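PDB 5DQV: uncharacterized protein from Bacillus subtilis, which probably hydrolyses nucleotides to release pyrophosphate, as a metal-dependent pyrophosphohydrolase of the HD-domain family. Local coordinates for residues G123-D128 against M176-A181; D133-V138 against E190-Y195. All coordinates share one frame; numbering follows the deposited sequence.

Interaction 1 (G123-D128 against M176-A181); sequences GKVVQD and MNTDTA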
loop_
_atom_site.group_PDB
_atom_site.type_symbol
_atom_site.label_atom_id
_atom_site.label_comp_id
_atom_site.label_asym_id
_atom_site.label_seq_id
_atom_site.Cartn_x
_atom_site.Cartn_y
_atom_site.Cartn_z
ATOM N N GLY A 123 -11.102 -13.601 -23.947
ATOM C CA GLY A 123 -10.911 -12.236 -23.483
ATOM C C GLY A 123 -11.576 -11.984 -22.126
ATOM O O GLY A 123 -11.022 -11.323 -21.270
ATOM N N LYS A 124 -12.751 -12.574 -21.932
ATOM C CA LYS A 124 -13.467 -12.446 -20.661
ATOM C C LYS A 124 -12.705 -13.121 -19.537
ATOM O O LYS A 124 -12.650 -12.600 -18.424
ATOM C CB LYS A 124 -14.872 -12.999 -20.779
ATOM C CG LYS A 124 -15.801 -12.104 -21.554
ATOM C CD LYS A 124 -17.093 -12.776 -21.876
ATOM C CE LYS A 124 -18.105 -11.760 -22.510
ATOM N NZ LYS A 124 -19.335 -12.513 -22.817
ATOM N N VAL A 125 -12.062 -14.268 -19.836
ATOM C CA VAL A 125 -11.242 -14.927 -18.843
ATOM C C VAL A 125 -10.038 -14.034 -18.423
ATOM O O VAL A 125 -9.769 -13.878 -17.259
ATOM C CB VAL A 125 -10.787 -16.333 -19.329
ATOM C CG1 VAL A 125 -9.695 -16.931 -18.437
ATOM C CG2 VAL A 125 -12.004 -17.306 -19.426
ATOM N N VAL A 126 -9.325 -13.494 -19.398
ATOM C CA VAL A 126 -8.179 -12.609 -19.129
ATOM C C VAL A 126 -8.603 -11.378 -18.346
ATOM O O VAL A 126 -7.908 -10.946 -17.392
ATOM C CB VAL A 126 -7.456 -12.232 -20.425
ATOM C CG1 VAL A 126 -6.326 -11.231 -20.154
ATOM C CG2 VAL A 126 -6.901 -13.530 -21.165
ATOM N N GLN A 127 -9.733 -10.800 -18.745
ATOM C CA GLN A 127 -10.236 -9.593 -18.107
ATOM C C GLN A 127 -10.507 -9.874 -16.640
ATOM O O GLN A 127 -10.104 -9.114 -15.767
ATOM C CB GLN A 127 -11.491 -9.086 -18.850
ATOM C CG GLN A 127 -12.112 -7.845 -18.243
ATOM C CD GLN A 127 -13.267 -7.304 -19.052
ATOM O OE1 GLN A 127 -14.324 -7.931 -19.169
ATOM N NE2 GLN A 127 -13.058 -6.150 -19.653
ATOM N N ASP A 128 -11.168 -10.999 -16.375
ATOM C CA ASP A 128 -11.487 -11.434 -15.016
ATOM C C ASP A 128 -10.236 -11.609 -14.148
ATOM O O ASP A 128 -10.182 -11.161 -13.015
ATOM C CB ASP A 128 -12.263 -12.767 -15.070
ATOM C CG ASP A 128 -13.758 -12.603 -15.450
ATOM O OD1 ASP A 128 -14.249 -11.463 -15.656
ATOM O OD2 ASP A 128 -14.448 -13.663 -15.519
ATOM N N MET A 176 -17.453 -9.104 -13.040
ATOM C CA MET A 176 -16.799 -10.363 -13.390
ATOM C C MET A 176 -17.665 -11.055 -14.434
ATOM O O MET A 176 -18.925 -11.096 -14.319
ATOM C CB MET A 176 -16.617 -11.219 -12.132
ATOM C CG MET A 176 -15.614 -10.628 -11.134
ATOM S SD MET A 176 -13.878 -10.681 -11.719
ATOM C CE MET A 176 -13.311 -9.512 -10.500
ATOM N N ASN A 177 -16.979 -11.578 -15.467
ATOM C CA ASN A 177 -17.590 -12.278 -16.547
ATOM C C ASN A 177 -17.953 -13.763 -16.240
ATOM O O ASN A 177 -19.042 -14.216 -16.570
ATOM C CB ASN A 177 -16.681 -12.218 -17.772
ATOM C CG ASN A 177 -16.454 -10.791 -18.259
ATOM O OD1 ASN A 177 -17.396 -10.123 -18.757
ATOM N ND2 ASN A 177 -15.178 -10.345 -18.203
ATOM N N THR A 178 -17.028 -14.519 -15.659
ATOM C CA THR A 178 -17.193 -15.979 -15.573
ATOM C C THR A 178 -17.670 -16.376 -14.188
ATOM O O THR A 178 -17.411 -15.663 -13.205
ATOM C CB THR A 178 -15.872 -16.720 -15.918
ATOM O OG1 THR A 178 -14.847 -16.374 -14.972
ATOM C CG2 THR A 178 -15.374 -16.339 -17.324
ATOM N N ASP A 179 -18.364 -17.516 -14.132
ATOM C CA ASP A 179 -18.753 -18.133 -12.883
ATOM C C ASP A 179 -17.529 -18.409 -12.000
ATOM O O ASP A 179 -17.574 -18.116 -10.800
ATOM C CB ASP A 179 -19.529 -19.434 -13.149
ATOM C CG ASP A 179 -20.930 -19.175 -13.736
ATOM O OD1 ASP A 179 -21.400 -18.013 -13.659
ATOM O OD2 ASP A 179 -21.541 -20.134 -14.269
ATOM N N THR A 180 -16.448 -18.927 -12.599
ATOM C CA THR A 180 -15.254 -19.256 -11.840
ATOM C C THR A 180 -14.666 -18.000 -11.192
ATOM O O THR A 180 -14.360 -17.977 -9.993
ATOM C CB THR A 180 -14.189 -19.955 -12.703
ATOM O OG1 THR A 180 -14.757 -21.151 -13.253
ATOM C CG2 THR A 180 -12.947 -20.327 -11.832
ATOM N N ALA A 181 -14.516 -16.949 -11.985
ATOM C CA ALA A 181 -14.003 -15.677 -11.479
ATOM C C ALA A 181 -14.917 -15.069 -10.425
ATOM O O ALA A 181 -14.436 -14.496 -9.438
ATOM C CB ALA A 181 -13.776 -14.664 -12.636
#
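D128, on helix 121-132, faces the turn that leads into helix 179-202, its CA 5.7 Å from that of M176, while K124 lies one helical turn back against N177. The D128 carboxylate divides its oxygens between consecutive residues. OD1 accepts from N177 N at 2.7 Å in a nearly straight bond (172°), met on the syn side but 16° out of the carboxylate plane. OD2 takes T178 N on its syn lone pair at 2.7 Å, and T178 OG1 meets it nearly along the C-O axis. T178 is the N-cap of helix 179-202: OG1, between the backbone N and the carbonyl carbon (chi1 62°), also accepts from A181 N. N177 ND2 gives a straight 2.7 Å bond to a lone pair of Q127 OE1, the two amides nearly coplanar, and weak ones to D128 OD1 and K124 O. K124 CB and CG lie across the N177 side chain. An alanine at D128 would probably leave the N-H groups of N177 and T178, and the T178 hydroxyl, without their carboxylate acceptor. Three hydrogen bonds, and a weak fourth from N177 ND2, grip the buried carboxylate and would probably stabilise its negative charge, tying the start of helix 179-202 to helix 121-132.

Interaction 2 (D133-V138 against E190-Y195); sequences DAIGAV and EFMLQY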
loop_
_atom_site.group_PDB
_atom_site.type_symbol
_atom_site.label_atom_id
_atom_site.label_comp_id
_atom_site.label_asym_id
_atom_site.label_seq_id
_atom_site.Cartn_x
_atom_site.Cartn_y
_atom_site.Cartn_z
ATOM N N ASP A 133 -6.738 -9.475 -9.787
ATOM C CA ASP A 133 -5.444 -9.059 -9.246
ATOM C C ASP A 133 -5.533 -7.637 -8.632
ATOM O O ASP A 133 -4.623 -7.200 -7.965
ATOM C CB ASP A 133 -4.352 -9.117 -10.343
ATOM C CG ASP A 133 -2.951 -9.000 -9.799
ATOM O OD1 ASP A 133 -2.549 -9.888 -9.038
ATOM O OD2 ASP A 133 -2.207 -8.046 -10.178
ATOM N N ALA A 134 -6.651 -6.933 -8.846
ATOM C CA ALA A 134 -6.839 -5.568 -8.382
ATOM C C ALA A 134 -7.679 -5.535 -7.077
ATOM O O ALA A 134 -7.957 -4.459 -6.557
ATOM C CB ALA A 134 -7.529 -4.701 -9.483
ATOM N N ILE A 135 -8.091 -6.702 -6.596
ATOM C CA ILE A 135 -8.874 -6.811 -5.370
ATOM C C ILE A 135 -8.215 -7.831 -4.420
ATOM O O ILE A 135 -7.210 -8.455 -4.770
ATOM C CB ILE A 135 -10.375 -7.146 -5.622
ATOM C CG1 ILE A 135 -10.584 -8.483 -6.331
ATOM C CG2 ILE A 135 -11.074 -6.014 -6.427
ATOM C CD1 ILE A 135 -12.070 -8.877 -6.489
ATOM N N GLY A 136 -8.742 -7.934 -3.214
ATOM C CA GLY A 136 -8.262 -8.900 -2.225
ATOM C C GLY A 136 -7.009 -8.335 -1.608
ATOM O O GLY A 136 -6.740 -7.175 -1.753
ATOM N N ALA A 137 -6.252 -9.162 -0.898
ATOM C CA ALA A 137 -5.007 -8.717 -0.267
ATOM C C ALA A 137 -4.045 -8.146 -1.288
ATOM O O ALA A 137 -3.394 -7.114 -1.041
ATOM C CB ALA A 137 -4.333 -9.878 0.524
ATOM N N VAL A 138 -3.971 -8.792 -2.447
ATOM C CA VAL A 138 -3.084 -8.282 -3.480
ATOM C C VAL A 138 -3.577 -6.935 -4.032
ATOM O O VAL A 138 -2.774 -5.993 -4.220
ATOM C CB VAL A 138 -2.777 -9.347 -4.612
ATOM C CG1 VAL A 138 -4.011 -9.857 -5.187
ATOM C CG2 VAL A 138 -1.970 -8.721 -5.717
ATOM N N GLU A 190 -14.701 -9.819 -0.101
ATOM C CA GLU A 190 -15.016 -9.836 1.313
ATOM C C GLU A 190 -13.783 -9.505 2.174
ATOM O O GLU A 190 -13.892 -8.853 3.227
ATOM C CB GLU A 190 -15.590 -11.162 1.743
ATOM C CG GLU A 190 -17.017 -11.354 1.233
ATOM C CD GLU A 190 -17.951 -10.215 1.679
ATOM O OE1 GLU A 190 -17.815 -9.733 2.846
ATOM O OE2 GLU A 190 -18.812 -9.820 0.851
ATOM N N PHE A 191 -12.634 -10.009 1.773
ATOM C CA PHE A 191 -11.404 -9.683 2.524
ATOM C C PHE A 191 -11.126 -8.155 2.452
ATOM O O PHE A 191 -10.744 -7.506 3.422
ATOM C CB PHE A 191 -10.190 -10.477 1.995
ATOM C CG PHE A 191 -8.952 -10.215 2.784
ATOM C CD1 PHE A 191 -8.788 -10.793 4.016
ATOM C CD2 PHE A 191 -8.045 -9.270 2.357
ATOM C CE1 PHE A 191 -7.675 -10.508 4.772
ATOM C CE2 PHE A 191 -6.938 -8.955 3.108
ATOM C CZ PHE A 191 -6.746 -9.562 4.304
ATOM N N MET A 192 -11.304 -7.585 1.276
ATOM C CA MET A 192 -11.104 -6.151 1.090
ATOM C C MET A 192 -12.132 -5.359 1.974
ATOM O O MET A 192 -11.771 -4.395 2.601
ATOM C CB MET A 192 -11.293 -5.833 -0.395
ATOM C CG MET A 192 -10.828 -4.507 -0.855
ATOM S SD MET A 192 -10.645 -4.409 -2.741
ATOM C CE MET A 192 -12.186 -5.187 -3.275
ATOM N N LEU A 193 -13.361 -5.844 2.098
ATOM C CA LEU A 193 -14.324 -5.248 3.016
ATOM C C LEU A 193 -13.854 -5.354 4.484
ATOM O O LEU A 193 -13.973 -4.396 5.234
ATOM C CB LEU A 193 -15.689 -5.863 2.849
ATOM C CG LEU A 193 -16.471 -5.403 1.597
ATOM C CD1 LEU A 193 -17.790 -6.179 1.430
ATOM C CD2 LEU A 193 -16.766 -3.894 1.698
ATOM N N GLN A 194 -13.289 -6.499 4.877
ATOM C CA GLN A 194 -12.694 -6.605 6.210
ATOM C C GLN A 194 -11.555 -5.613 6.459
ATOM O O GLN A 194 -11.440 -5.039 7.566
ATOM C CB GLN A 194 -12.329 -8.069 6.513
ATOM C CG GLN A 194 -13.586 -8.963 6.593
ATOM C CD GLN A 194 -14.658 -8.456 7.641
ATOM O OE1 GLN A 194 -14.335 -8.212 8.813
ATOM N NE2 GLN A 194 -15.930 -8.258 7.173
ATOM N N TYR A 195 -10.754 -5.361 5.423
ATOM C CA TYR A 195 -9.609 -4.433 5.486
ATOM C C TYR A 195 -10.114 -2.993 5.714
ATOM O O TYR A 195 -9.651 -2.276 6.603
ATOM C CB TYR A 195 -8.743 -4.540 4.219
ATOM C CG TYR A 195 -7.566 -3.624 4.326
ATOM C CD1 TYR A 195 -7.699 -2.298 3.962
ATOM C CD2 TYR A 195 -6.375 -4.037 4.878
ATOM C CE1 TYR A 195 -6.654 -1.426 4.093
ATOM C CE2 TYR A 195 -5.322 -3.152 5.034
ATOM C CZ TYR A 195 -5.507 -1.829 4.631
ATOM O OH TYR A 195 -4.529 -0.865 4.752
#
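I135 and M192 meet through their side chains where the chain turns into helix 136-150 and passes beside helix 179-202. The apolar contacts come in two pairs. In the first, the M192 methyl CE sits on I135 CG2 at 3.4 Å, tighter than usual van der Waals contact, with I135 CB close by at 3.6 Å. The two side chains cross at about a right angle. M192 has CG anti to its backbone N (chi1 -166°), and the bend at chi3 (45°) sets CE against the isoleucine branch. In the second pair, A137 CB lies 3.8 Å from F191 CE2, one carbon of the ring's CD2-CE2 side.

Side chains also pack on backbone. F191 CD2 comes within 3.7 Å of A137 N and 4.2 Å of G136 C, both atoms approaching the ring obliquely. M192 SD approaches G136 N at 4.0 Å. Here the two backbones come closest, G136 CA lying 5.2 Å from M192 CA; G136 has a positive phi (79°), a conformation easier for a residue without a side chain.

No hydrogen bond crosses between 133-138 and 190-195. The polar links run elsewhere: A137 O accepts from Y195 OH of the second subunit, and F191 packs on Y195 of that subunit. D133 makes salt bridges to R38 and R142 and a hydrogen bond to ND1 of the nickel ligand H35. The 133-138 segment thus spans from the second shell of an HD-domain metal site to a helical dimer interface, with helix 179-202 packed against the start of helix 136-150.

Overall arrangement
Both contacts are largely buried and both lean on helix 179-202: interaction 1 at its capped first turn, against helix 121-132, and interaction 2 further along, against the start of helix 136-150, the next helix after 121-132. Their centres are about 17 Å apart, and M176 CE touches I135 CD1 at 4.2 Å, so the two join through apolar packing. Their chemistry differs. Interaction 1 is polar, centred on a buried carboxylate and an amide pair, and no other protein chain touches it. Interaction 2 is apolar, without a hydrogen bond between its segments, and is in contact with the second subunit.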